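Local coordinates for BluB-like flavoprotein (Clostridium difficile 630, PDB 3EO8) that binds flavin mononucleotide as a dimeric member of the nitroreductase family and is probably an FMN-dependent oxidoreductase, at residues N45-I51 with V102-T108; S13-F17 with F96-A100. One frame throughout, in Å; residues are numbered along the deposited sequence.

Contact 1 (N45-I51 with V102-T108)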
ATOM      1  N   ASN A  45       9.118  -2.112   6.237  1.00 24.29           N
ATOM      2  CA  ASN A  45       9.953  -1.236   5.428  1.00 23.99           C
ATOM      3  C   ASN A  45       9.495   0.193   5.505  1.00 24.46           C
ATOM      4  O   ASN A  45       8.955   0.751   4.542  1.00 24.76           O
ATOM      5  CB  ASN A  45       9.990  -1.701   3.954  1.00 23.55           C
ATOM      6  CG  ASN A  45       8.587  -1.854   3.313  1.00 24.71           C
ATOM      7  OD1 ASN A  45       7.595  -2.231   3.986  1.00 26.44           O
ATOM      8  ND2 ASN A  45       8.505  -1.552   2.005  1.00 27.29           N
ATOM      9  N   TRP A  46       9.635   0.779   6.691  1.00 23.99           N
ATOM     10  CA  TRP A  46       9.172   2.144   6.887  1.00 24.15           C
ATOM     11  C   TRP A  46       9.985   2.853   7.954  1.00 24.83           C
ATOM     12  O   TRP A  46      10.442   2.210   8.901  1.00 23.18           O
ATOM     13  CB  TRP A  46       7.701   2.142   7.286  1.00 24.17           C
ATOM     14  CG  TRP A  46       7.297   1.103   8.329  1.00 24.62           C
ATOM     15  CD1 TRP A  46       7.598   1.089   9.656  1.00 25.99           C
ATOM     16  CD2 TRP A  46       6.412   0.005   8.114  1.00 24.34           C
ATOM     17  NE1 TRP A  46       6.985   0.017  10.271  1.00 23.50           N
ATOM     18  CE2 TRP A  46       6.254  -0.662   9.340  1.00 24.92           C
ATOM     19  CE3 TRP A  46       5.770  -0.508   6.982  1.00 24.43           C
ATOM     20  CZ2 TRP A  46       5.449  -1.813   9.472  1.00 24.74           C
ATOM     21  CZ3 TRP A  46       4.998  -1.641   7.106  1.00 23.33           C
ATOM     22  CH2 TRP A  46       4.827  -2.274   8.353  1.00 24.06           C
ATOM     23  N   HIS A  47      10.163   4.165   7.773  1.00 25.40           N
ATOM     24  CA  HIS A  47      10.782   5.033   8.786  1.00 25.58           C
ATOM     25  C   HIS A  47      10.121   6.401   8.665  1.00 25.26           C
ATOM     26  O   HIS A  47      10.097   6.988   7.592  1.00 25.53           O
ATOM     27  CB  HIS A  47      12.312   5.172   8.600  1.00 25.29           C
ATOM     28  CG  HIS A  47      12.985   5.818   9.773  1.00 24.97           C
ATOM     29  ND1 HIS A  47      13.409   5.104  10.871  1.00 27.73           N
ATOM     30  CD2 HIS A  47      13.248   7.115  10.045  1.00 25.42           C
ATOM     31  CE1 HIS A  47      13.932   5.932  11.758  1.00 28.99           C
ATOM     32  NE2 HIS A  47      13.846   7.158  11.279  1.00 25.75           N
ATOM     33  N   PHE A  48       9.585   6.909   9.766  1.00 25.00           N
ATOM     34  CA  PHE A  48       8.859   8.164   9.747  1.00 25.44           C
ATOM     35  C   PHE A  48       9.726   9.294  10.305  1.00 25.71           C
ATOM     36  O   PHE A  48      10.087   9.264  11.488  1.00 25.93           O
ATOM     37  CB  PHE A  48       7.565   8.043  10.590  1.00 24.93           C
ATOM     38  CG  PHE A  48       6.609   7.025  10.051  1.00 25.65           C
ATOM     39  CD1 PHE A  48       6.817   5.663  10.275  1.00 26.69           C
ATOM     40  CD2 PHE A  48       5.527   7.414   9.281  1.00 25.84           C
ATOM     41  CE1 PHE A  48       5.964   4.716   9.720  1.00 25.70           C
ATOM     42  CE2 PHE A  48       4.667   6.477   8.733  1.00 27.38           C
ATOM     43  CZ  PHE A  48       4.882   5.127   8.945  1.00 26.10           C
ATOM     44  N   VAL A  49      10.010  10.295   9.470  1.00 24.83           N
ATOM     45  CA  VAL A  49      10.779  11.464   9.867  1.00 24.51           C
ATOM     46  C   VAL A  49       9.833  12.611  10.119  1.00 24.24           C
ATOM     47  O   VAL A  49       9.175  13.084   9.211  1.00 23.21           O
ATOM     48  CB  VAL A  49      11.815  11.851   8.789  1.00 25.46           C
ATOM     49  CG1 VAL A  49      12.634  13.075   9.221  1.00 25.73           C
ATOM     50  CG2 VAL A  49      12.724  10.671   8.507  1.00 25.69           C
ATOM     51  N   VAL A  50       9.735  13.038  11.375  1.00 24.31           N
ATOM     52  CA  VAL A  50       8.747  14.028  11.757  1.00 23.95           C
ATOM     53  C   VAL A  50       9.341  15.436  11.828  1.00 23.10           C
ATOM     54  O   VAL A  50      10.278  15.691  12.598  1.00 24.00           O
ATOM     55  CB  VAL A  50       8.185  13.673  13.132  1.00 23.79           C
ATOM     56  CG1 VAL A  50       7.141  14.707  13.540  1.00 26.16           C
ATOM     57  CG2 VAL A  50       7.558  12.285  13.093  1.00 22.72           C
ATOM     58  N   ILE A  51       8.804  16.355  11.029  1.00 23.03           N
ATOM     59  CA  ILE A  51       9.348  17.693  10.938  1.00 23.10           C
ATOM     60  C   ILE A  51       8.334  18.731  11.334  1.00 24.56           C
ATOM     61  O   ILE A  51       7.231  18.751  10.809  1.00 23.64           O
ATOM     62  CB  ILE A  51       9.813  18.000   9.493  1.00 23.10           C
ATOM     63  CG1 ILE A  51      10.903  17.043   9.079  1.00 22.61           C
ATOM     64  CG2 ILE A  51      10.351  19.435   9.374  1.00 22.96           C
ATOM     65  CD1 ILE A  51      11.098  16.972   7.571  1.00 22.51           C
ATOM     66  N   VAL A 102       2.857  20.198  10.698  1.00 24.81           N
ATOM     67  CA  VAL A 102       3.768  19.049  10.701  1.00 24.39           C
ATOM     68  C   VAL A 102       3.864  18.464   9.315  1.00 24.59           C
ATOM     69  O   VAL A 102       2.850  18.296   8.646  1.00 25.10           O
ATOM     70  CB  VAL A 102       3.283  17.938  11.664  1.00 24.97           C
ATOM     71  CG1 VAL A 102       4.223  16.733  11.623  1.00 24.63           C
ATOM     72  CG2 VAL A 102       3.104  18.482  13.076  1.00 24.52           C
ATOM     73  N   LEU A 103       5.090  18.175   8.892  1.00 24.09           N
ATOM     74  CA  LEU A 103       5.386  17.417   7.682  1.00 23.55           C
ATOM     75  C   LEU A 103       6.048  16.117   8.125  1.00 24.04           C
ATOM     76  O   LEU A 103       7.038  16.149   8.836  1.00 24.51           O
ATOM     77  CB  LEU A 103       6.351  18.154   6.760  1.00 23.91           C
ATOM     78  CG  LEU A 103       6.734  17.439   5.483  1.00 24.14           C
ATOM     79  CD1 LEU A 103       5.465  17.155   4.660  1.00 22.62           C
ATOM     80  CD2 LEU A 103       7.783  18.243   4.695  1.00 23.21           C
ATOM     81  N   VAL A 104       5.517  14.980   7.678  1.00 24.47           N
ATOM     82  CA  VAL A 104       6.147  13.703   7.962  1.00 24.40           C
ATOM     83  C   VAL A 104       6.686  13.143   6.652  1.00 24.37           C
ATOM     84  O   VAL A 104       5.964  13.042   5.675  1.00 26.03           O
ATOM     85  CB  VAL A 104       5.178  12.716   8.584  1.00 24.93           C
ATOM     86  CG1 VAL A 104       5.928  11.449   8.981  1.00 23.94           C
ATOM     87  CG2 VAL A 104       4.439  13.361   9.800  1.00 24.26           C
ATOM     88  N   LEU A 105       7.961  12.804   6.606  1.00 23.48           N
ATOM     89  CA  LEU A 105       8.517  12.163   5.449  1.00 23.80           C
ATOM     90  C   LEU A 105       8.546  10.701   5.766  1.00 24.46           C
ATOM     91  O   LEU A 105       9.138  10.289   6.789  1.00 25.28           O
ATOM     92  CB  LEU A 105       9.933  12.652   5.159  1.00 23.37           C
ATOM     93  CG  LEU A 105      10.105  14.156   4.990  1.00 24.35           C
ATOM     94  CD1 LEU A 105      11.569  14.435   4.744  1.00 24.00           C
ATOM     95  CD2 LEU A 105       9.249  14.693   3.901  1.00 24.10           C
ATOM     96  N   VAL A 106       7.894   9.917   4.921  1.00 24.73           N
ATOM     97  CA  VAL A 106       7.823   8.494   5.136  1.00 24.49           C
ATOM     98  C   VAL A 106       8.816   7.853   4.200  1.00 24.33           C
ATOM     99  O   VAL A 106       8.610   7.820   2.966  1.00 23.93           O
ATOM    100  CB  VAL A 106       6.422   7.924   4.910  1.00 24.56           C
ATOM    101  CG1 VAL A 106       6.412   6.548   5.440  1.00 27.04           C
ATOM    102  CG2 VAL A 106       5.359   8.775   5.667  1.00 26.46           C
ATOM    103  N   PHE A 107       9.912   7.380   4.793  1.00 24.18           N
ATOM    104  CA  PHE A 107      10.952   6.658   4.058  1.00 23.44           C
ATOM    105  C   PHE A 107      10.598   5.179   4.001  1.00 23.30           C
ATOM    106  O   PHE A 107       9.901   4.660   4.859  1.00 23.14           O
ATOM    107  CB  PHE A 107      12.332   6.832   4.706  1.00 23.60           C
ATOM    108  CG  PHE A 107      13.010   8.126   4.343  1.00 23.46           C
ATOM    109  CD1 PHE A 107      12.582   9.329   4.888  1.00 23.10           C
ATOM    110  CD2 PHE A 107      14.049   8.146   3.432  1.00 22.88           C
ATOM    111  CE1 PHE A 107      13.211  10.533   4.555  1.00 23.83           C
ATOM    112  CE2 PHE A 107      14.662   9.328   3.064  1.00 24.69           C
ATOM    113  CZ  PHE A 107      14.254  10.537   3.630  1.00 24.92           C
ATOM    114  N   THR A 108      11.095   4.506   2.978  1.00 22.93           N
ATOM    115  CA  THR A 108      10.791   3.107   2.756  1.00 23.68           C
ATOM    116  C   THR A 108      12.012   2.487   2.049  1.00 23.81           C
ATOM    117  O   THR A 108      12.994   3.172   1.772  1.00 23.96           O
ATOM    118  CB  THR A 108       9.476   2.946   1.946  1.00 24.13           C
ATOM    119  OG1 THR A 108       9.075   1.569   1.924  1.00 24.49           O
ATOM    120  CG2 THR A 108       9.628   3.484   0.499  1.00 24.07           C
TER

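Contact 2 (S13-F17 with F96-A100). With FMN (flavin mononucleotide), chain G.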
ATOM      1  N   SER A  13      -8.842  13.467   2.471  1.00 25.05           N
ATOM      2  CA  SER A  13      -7.573  14.174   2.241  1.00 24.79           C
ATOM      3  C   SER A  13      -7.666  15.629   2.673  1.00 25.84           C
ATOM      4  O   SER A  13      -8.328  16.456   2.023  1.00 25.82           O
ATOM      5  CB  SER A  13      -7.157  14.089   0.782  1.00 25.14           C
ATOM      6  OG  SER A  13      -6.891  12.760   0.480  1.00 25.74           O
ATOM      7  N   VAL A  14      -6.983  15.929   3.775  1.00 25.43           N
ATOM      8  CA  VAL A  14      -7.055  17.227   4.423  1.00 25.15           C
ATOM      9  C   VAL A  14      -5.977  18.142   3.877  1.00 24.86           C
ATOM     10  O   VAL A  14      -4.788  17.872   4.038  1.00 24.92           O
ATOM     11  CB  VAL A  14      -6.914  17.079   5.934  1.00 25.47           C
ATOM     12  CG1 VAL A  14      -6.890  18.475   6.630  1.00 23.79           C
ATOM     13  CG2 VAL A  14      -8.061  16.169   6.432  1.00 24.03           C
ATOM     14  N   ARG A  15      -6.411  19.219   3.226  1.00 24.79           N
ATOM     15  CA  ARG A  15      -5.472  20.148   2.581  1.00 25.33           C
ATOM     16  C   ARG A  15      -5.537  21.560   3.164  1.00 25.27           C
ATOM     17  O   ARG A  15      -4.817  22.449   2.735  1.00 25.49           O
ATOM     18  CB  ARG A  15      -5.678  20.153   1.061  1.00 25.84           C
ATOM     19  CG  ARG A  15      -5.599  18.776   0.444  1.00 24.99           C
ATOM     20  CD  ARG A  15      -5.520  18.796  -1.078  1.00 25.70           C
ATOM     21  NE  ARG A  15      -5.453  17.425  -1.597  1.00 26.11           N
ATOM     22  CZ  ARG A  15      -6.508  16.630  -1.807  1.00 25.38           C
ATOM     23  NH1 ARG A  15      -7.740  17.024  -1.541  1.00 25.86           N
ATOM     24  NH2 ARG A  15      -6.311  15.416  -2.272  1.00 28.04           N
ATOM     25  N   LYS A  16      -6.368  21.760   4.180  1.00 25.31           N
ATOM     26  CA  LYS A  16      -6.413  23.022   4.871  1.00 25.53           C
ATOM     27  C   LYS A  16      -6.499  22.701   6.344  1.00 25.23           C
ATOM     28  O   LYS A  16      -7.206  21.765   6.723  1.00 24.23           O
ATOM     29  CB  LYS A  16      -7.615  23.871   4.438  1.00 26.27           C
ATOM     30  CG  LYS A  16      -7.477  24.460   3.040  1.00 26.87           C
ATOM     31  N   PHE A  17      -5.755  23.473   7.136  1.00 24.82           N
ATOM     32  CA  PHE A  17      -5.517  23.202   8.558  1.00 25.27           C
ATOM     33  C   PHE A  17      -5.753  24.403   9.451  1.00 25.82           C
ATOM     34  O   PHE A  17      -5.496  25.545   9.069  1.00 25.25           O
ATOM     35  CB  PHE A  17      -4.081  22.721   8.768  1.00 25.03           C
ATOM     36  CG  PHE A  17      -3.732  21.547   7.935  1.00 24.52           C
ATOM     37  CD1 PHE A  17      -3.305  21.715   6.627  1.00 25.39           C
ATOM     38  CD2 PHE A  17      -3.860  20.255   8.421  1.00 23.93           C
ATOM     39  CE1 PHE A  17      -2.999  20.617   5.825  1.00 25.27           C
ATOM     40  CE2 PHE A  17      -3.542  19.163   7.607  1.00 23.83           C
ATOM     41  CZ  PHE A  17      -3.117  19.345   6.316  1.00 26.02           C
ATOM     42  N   PHE A  96       0.644  22.675  -0.899  1.00 25.37           N
ATOM     43  CA  PHE A  96      -0.303  22.987   0.178  1.00 25.55           C
ATOM     44  C   PHE A  96       0.121  22.442   1.532  1.00 25.29           C
ATOM     45  O   PHE A  96      -0.385  22.893   2.554  1.00 25.51           O
ATOM     46  CB  PHE A  96      -1.706  22.431  -0.126  1.00 25.69           C
ATOM     47  CG  PHE A  96      -1.788  20.966   0.041  1.00 25.36           C
ATOM     48  CD1 PHE A  96      -2.033  20.419   1.289  1.00 24.33           C
ATOM     49  CD2 PHE A  96      -1.521  20.125  -1.019  1.00 26.93           C
ATOM     50  CE1 PHE A  96      -2.066  19.075   1.480  1.00 25.64           C
ATOM     51  CE2 PHE A  96      -1.549  18.763  -0.844  1.00 26.49           C
ATOM     52  CZ  PHE A  96      -1.801  18.232   0.408  1.00 24.51           C
ATOM     53  N   TYR A  97       1.035  21.477   1.566  1.00 25.19           N
ATOM     54  CA  TYR A  97       1.490  20.922   2.846  1.00 25.32           C
ATOM     55  C   TYR A  97       2.047  21.988   3.788  1.00 25.55           C
ATOM     56  O   TYR A  97       2.053  21.795   5.005  1.00 26.61           O
ATOM     57  CB  TYR A  97       2.526  19.799   2.661  1.00 24.94           C
ATOM     58  CG  TYR A  97       3.944  20.252   2.336  1.00 23.38           C
ATOM     59  CD1 TYR A  97       4.811  20.692   3.320  1.00 24.08           C
ATOM     60  CD2 TYR A  97       4.414  20.200   1.051  1.00 23.64           C
ATOM     61  CE1 TYR A  97       6.115  21.110   3.028  1.00 22.66           C
ATOM     62  CE2 TYR A  97       5.701  20.600   0.732  1.00 25.89           C
ATOM     63  CZ  TYR A  97       6.553  21.062   1.721  1.00 25.83           C
ATOM     64  OH  TYR A  97       7.842  21.497   1.404  1.00 25.90           O
ATOM     65  N   LEU A  98       2.513  23.111   3.243  1.00 25.63           N
ATOM     66  CA  LEU A  98       3.083  24.167   4.061  1.00 25.67           C
ATOM     67  C   LEU A  98       2.021  24.787   4.981  1.00 25.61           C
ATOM     68  O   LEU A  98       2.342  25.461   5.939  1.00 25.52           O
ATOM     69  CB  LEU A  98       3.670  25.254   3.179  1.00 25.65           C
ATOM     70  CG  LEU A  98       4.929  24.816   2.433  1.00 26.08           C
ATOM     71  CD1 LEU A  98       5.173  25.765   1.263  1.00 28.03           C
ATOM     72  CD2 LEU A  98       6.129  24.787   3.390  1.00 25.29           C
ATOM     73  N   LYS A  99       0.756  24.530   4.662  1.00 25.53           N
ATOM     74  CA  LYS A  99      -0.372  25.008   5.467  1.00 25.24           C
ATOM     75  C   LYS A  99      -0.525  24.256   6.778  1.00 24.83           C
ATOM     76  O   LYS A  99      -1.276  24.717   7.654  1.00 24.47           O
ATOM     77  CB  LYS A  99      -1.662  24.903   4.653  1.00 26.36           C
ATOM     78  CG  LYS A  99      -1.657  25.747   3.380  1.00 25.96           C
ATOM     79  CD  LYS A  99      -2.952  25.610   2.578  1.00 27.10           C
ATOM     80  CE  LYS A  99      -2.926  26.627   1.440  1.00 31.01           C
ATOM     81  NZ  LYS A  99      -3.989  26.442   0.413  1.00 33.04           N
ATOM     82  N   ALA A 100       0.143  23.106   6.907  1.00 24.70           N
ATOM     83  CA  ALA A 100       0.090  22.289   8.123  1.00 24.11           C
ATOM     84  C   ALA A 100       1.264  22.581   9.053  1.00 24.40           C
ATOM     85  O   ALA A 100       2.329  22.983   8.596  1.00 24.20           O
ATOM     86  CB  ALA A 100       0.063  20.817   7.760  1.00 24.06           C
TER
HETATM   87  N1  FMN G 500      -3.441  14.128  -2.567  1.00 25.47           N
HETATM   88  C2  FMN G 500      -2.770  15.281  -2.898  1.00 27.29           C
HETATM   89  O2  FMN G 500      -3.302  16.397  -2.828  1.00 26.92           O
HETATM   90  N3  FMN G 500      -1.466  15.211  -3.306  1.00 25.11           N
HETATM   91  C4  FMN G 500      -0.806  14.027  -3.457  1.00 26.88           C
HETATM   92  O4  FMN G 500       0.394  14.030  -3.816  1.00 26.19           O
HETATM   93  C4A FMN G 500      -1.475  12.856  -3.123  1.00 27.66           C
HETATM   94  N5  FMN G 500      -0.826  11.641  -3.224  1.00 26.95           N
HETATM   95  C5A FMN G 500      -1.470  10.477  -2.858  1.00 25.67           C
HETATM   96  C6  FMN G 500      -0.772   9.286  -2.941  1.00 26.29           C
HETATM   97  C7  FMN G 500      -1.394   8.108  -2.568  1.00 26.54           C
HETATM   98  C7M FMN G 500      -0.507   6.939  -2.294  1.00 24.95           C
HETATM   99  C8  FMN G 500      -2.708   8.139  -2.086  1.00 26.78           C
HETATM  100  C8M FMN G 500      -3.241   6.961  -1.319  1.00 26.89           C
HETATM  101  C9  FMN G 500      -3.392   9.341  -2.001  1.00 26.21           C
HETATM  102  C9A FMN G 500      -2.780  10.526  -2.378  1.00 25.70           C
HETATM  103  N10 FMN G 500      -3.449  11.749  -2.337  1.00 26.16           N
HETATM  104  C10 FMN G 500      -2.781  12.914  -2.653  1.00 26.98           C
HETATM  105  C1' FMN G 500      -4.893  11.854  -1.921  1.00 24.81           C
HETATM  106  C2' FMN G 500      -5.867  11.476  -3.036  1.00 24.46           C
HETATM  107  O2' FMN G 500      -5.953  12.523  -3.995  1.00 25.16           O
HETATM  108  C3' FMN G 500      -7.238  11.233  -2.420  1.00 24.53           C
HETATM  109  O3' FMN G 500      -7.141  10.134  -1.521  1.00 24.73           O
HETATM  110  C4' FMN G 500      -8.374  10.997  -3.411  1.00 23.26           C
HETATM  111  O4' FMN G 500      -8.572  12.124  -4.247  1.00 23.43           O
HETATM  112  C5' FMN G 500      -9.659  10.705  -2.626  1.00 25.31           C
HETATM  113  O5' FMN G 500      -9.986  11.838  -1.843  1.00 23.81           O
HETATM  114  P   FMN G 500     -10.286  11.635  -0.263  1.00 23.62           P
HETATM  115  O1P FMN G 500     -10.626  12.963   0.346  1.00 24.57           O
HETATM  116  O2P FMN G 500      -8.991  11.087   0.316  1.00 26.02           O
HETATM  117  O3P FMN G 500     -11.387  10.612  -0.019  1.00 24.47           O
HETATM  118  O   HOH W   1      -5.100  23.884   0.354  1.00 16.49           O

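Contact 1 (N45-I51 with V102-T108)
Strands 47-51 and 102-108 run antiparallel at 159°, with axes 4.6 Å apart at closest approach. The pairs H47 with F107, V49 with L105 and I51 with L103 give six backbone hydrogen bonds. Beyond H47, T108 OG1 donates to N45 O at 2.7 Å. On one face, V106 CG1 fills the space over the F48 ring, 4.1 Å from its centroid and 27° off the normal, a CH-pi contact. V104 CG1 abuts the edge of this ring, 4.1 Å from F48 CD2. F48 and V50 also pack on helix 24-35. On the other face, V49 sits between H47 and I51. It packs against L105, CB to CB 4.2 Å, and its CG2 meets F107 CD1 at 3.9 Å, beside F183. I51 CD1 reaches along the sheet to L105 CD1 at 3.8 Å. H47 NE2 is hydrogen-bonded to T216 OG1 of the second subunit. A strand of that subunit pairs in parallel with F48, V49 and V50. The sheet therefore continues across the interface, as in the dimeric, domain-swapped nitroreductase fold.

Contact 2 (S13-F17 with F96-A100)
CH-pi and apolar contacts join the two segments. The aliphatic part of R15 lies over the F96 ring, R15 CG 3.9 Å from the ring centroid and 19° off its normal. The methyl of A100 sits almost squarely on the F17 ring, CB 3.6 Å from the centroid and 9° off the normal. F17 CB also meets K99 O at 3.6 Å. Residues 96-99 belong to a 3-10 segment that begins earlier; K99 N is hydrogen-bonded to F96 O at 2.9 Å. The 13-17 loop runs along the FMN site of the nitroreductase fold from phosphate to pyrimidine ring, and F96 backs R15 there. R15 NE donates to FMN O2 at 2.7 Å, and R15 NH2 to FMN N1 at 3.2 Å. S13 holds the phosphate, through S13 N to FMN O1P at 2.8 Å and S13 OG to FMN O2P at 2.7 Å; R11 and K208 are also hydrogen-bonded to FMN. One water bridges R15 O and K99 NZ, 2.8 Å from each.

Overall arrangement
The centres of contacts 1 and 2 lie about 17 Å apart. They touch directly where L103 CD2 packs on Y97 CE1 at 3.7 Å. The 96-100 turn leads almost at once into strand 102-108. Their segments alternate along the sequence. Contact 2 binds one flavin itself, at the pyrimidine end of the ring and at the phosphate. Contact 1 approaches that site through V106, whose side chain is about 8 Å from that of T164. The W46 side chain is about 7 Å from a second FMN and about 4 Å from the side chain of S39, which lines that other pocket. Contact 2 is part of one FMN pocket; contact 1, in the sheet at the dimer interface, borders the other.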